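Local coordinates for protein CBIX (Paracoccus pantotrophus, PDB 4CCS) that probably catalyses the last step of siroheme biosynthesis, the insertion of ferrous iron into sirohydrochlorin, as a chelatase of the CbiX family, at residues Ile106-Ala109 with Ala110-Gly114. Sequence-based numbering, arbitrary orientation.
Sequences IAQA and AETQG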
loop_
_atom_site.group_PDB
_atom_site.type_symbol
_atom_site.label_atom_id
_atom_site.label_comp_id
_atom_site.label_asym_id
_atom_site.label_seq_id
_atom_site.Cartn_x
_atom_site.Cartn_y
_atom_site.Cartn_z
ATOM N N ILE A 106 -5.730 9.439 -9.616
ATOM C CA ILE A 106 -5.898 10.884 -9.417
ATOM C C ILE A 106 -6.451 11.576 -10.683
ATOM O O ILE A 106 -7.357 12.417 -10.581
ATOM C CB ILE A 106 -4.579 11.501 -8.891
ATOM C CG1 ILE A 106 -4.392 11.141 -7.400
ATOM C CG2 ILE A 106 -4.551 13.007 -9.080
ATOM C CD1 ILE A 106 -2.970 11.229 -6.915
ATOM N N ALA A 107 -5.930 11.193 -11.867
ATOM C CA ALA A 107 -6.400 11.736 -13.154
ATOM C C ALA A 107 -7.873 11.361 -13.381
ATOM O O ALA A 107 -8.665 12.229 -13.742
ATOM C CB ALA A 107 -5.530 11.218 -14.302
ATOM N N GLN A 108 -8.247 10.098 -13.110
ATOM C CA GLN A 108 -9.644 9.612 -13.220
ATOM C C GLN A 108 -10.561 10.423 -12.278
ATOM O O GLN A 108 -11.627 10.895 -12.702
ATOM C CB GLN A 108 -9.739 8.098 -12.902
ATOM C CG GLN A 108 -11.155 7.502 -13.021
ATOM C CD GLN A 108 -11.601 6.537 -11.925
ATOM O OE1 GLN A 108 -10.801 5.906 -11.210
ATOM N NE2 GLN A 108 -12.921 6.366 -11.784
ATOM N N ALA A 109 -10.109 10.626 -11.025
ATOM C CA ALA A 109 -10.853 11.382 -10.005
ATOM C C ALA A 109 -11.098 12.820 -10.426
ATOM O O ALA A 109 -12.244 13.267 -10.372
ATOM C CB ALA A 109 -10.118 11.344 -8.673
ATOM N N ALA A 110 -10.043 13.526 -10.900
ATOM C CA ALA A 110 -10.140 14.919 -11.353
ATOM C C ALA A 110 -11.143 15.059 -12.503
ATOM O O ALA A 110 -11.933 15.999 -12.499
ATOM C CB ALA A 110 -8.773 15.443 -11.764
ATOM N N GLU A 111 -11.152 14.084 -13.435
ATOM C CA GLU A 111 -12.042 14.042 -14.600
ATOM C C GLU A 111 -13.507 13.874 -14.178
ATOM O O GLU A 111 -14.364 14.576 -14.718
ATOM C CB GLU A 111 -11.597 12.955 -15.601
ATOM C CG GLU A 111 -12.372 12.916 -16.918
ATOM C CD GLU A 111 -12.535 14.231 -17.664
ATOM O OE1 GLU A 111 -11.525 14.950 -17.850
ATOM O OE2 GLU A 111 -13.682 14.547 -18.051
ATOM N N THR A 112 -13.790 13.007 -13.174
ATOM C CA THR A 112 -15.169 12.838 -12.669
ATOM C C THR A 112 -15.686 14.132 -12.015
ATOM O O THR A 112 -16.856 14.464 -12.163
ATOM C CB THR A 112 -15.331 11.624 -11.741
ATOM O OG1 THR A 112 -14.683 11.877 -10.494
ATOM C CG2 THR A 112 -14.853 10.317 -12.369
ATOM N N GLN A 113 -14.801 14.884 -11.342
ATOM C CA GLN A 113 -15.155 16.145 -10.680
ATOM C C GLN A 113 -15.292 17.326 -11.651
ATOM O O GLN A 113 -15.807 18.382 -11.264
ATOM C CB GLN A 113 -14.117 16.488 -9.599
ATOM C CG GLN A 113 -14.087 15.544 -8.398
ATOM C CD GLN A 113 -15.442 15.385 -7.736
ATOM O OE1 GLN A 113 -16.012 14.296 -7.733
ATOM N NE2 GLN A 113 -16.012 16.454 -7.186
ATOM N N GLY A 114 -14.795 17.166 -12.891
ATOM C CA GLY A 114 -14.816 18.225 -13.894
ATOM C C GLY A 114 -13.734 19.261 -13.580
ATOM O O GLY A 114 -13.883 20.427 -13.953
#
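Ala109 O is gripped twice by the turn that follows it: Gln113 N donates to it at 3.2 Å, and the hydroxyl Thr112 OG1 donates to it at 2.8 Å. The second bond approaches obliquely, with a C=O...donor angle of 129° at Ala109 O. It depends on the first torsion of Thr112 (chi1 71°), which tucks OG1 between its own backbone N and carbonyl carbon and directs it back along the helix, while CG2 lies beside the backbone N, 3.3 Å from Gln108 O. The threonine thus serves a carbonyl three residues earlier, so one carbonyl in the last turn of helix 98-113 accepts both a backbone N-H and a side-chain hydroxyl. Upstream the alpha-helical pattern is regular, Ala110 N meeting Ile106 O at 2.9 Å, and Thr112 N reaching Gln108 O. The helix closes in a Schellman motif at Gly114, whose positive phi (76°) turns the chain out of helical geometry while its N bonds back to Glu111 O.

The two faces of this helix end differ sharply. Ile106, Ala109 and Ala110 are buried, and the two alanine methyls are short enough, probably, to bring the helix close to the strand beneath. Gln108, Glu111, Thr112 and Gln113 are exposed; between side chains the approach of Gln108 NE2 to Thr112 CG2 is a loose 4.4 Å, and the Glu111 carboxylate leads away from the preceding turn. A bound D-malate and a sodium ion lie beside the methyl of Ala107. On the inner face, Ile106 packs on Leu178 and both Ala109 and Ala110 on Ile176, placing the helix end against strand 175-179; Leu117 in the following loop covers Ile106, Ala107 and Ala110, and Leu204 of strand 204-205 touches Ala109 and Gln113.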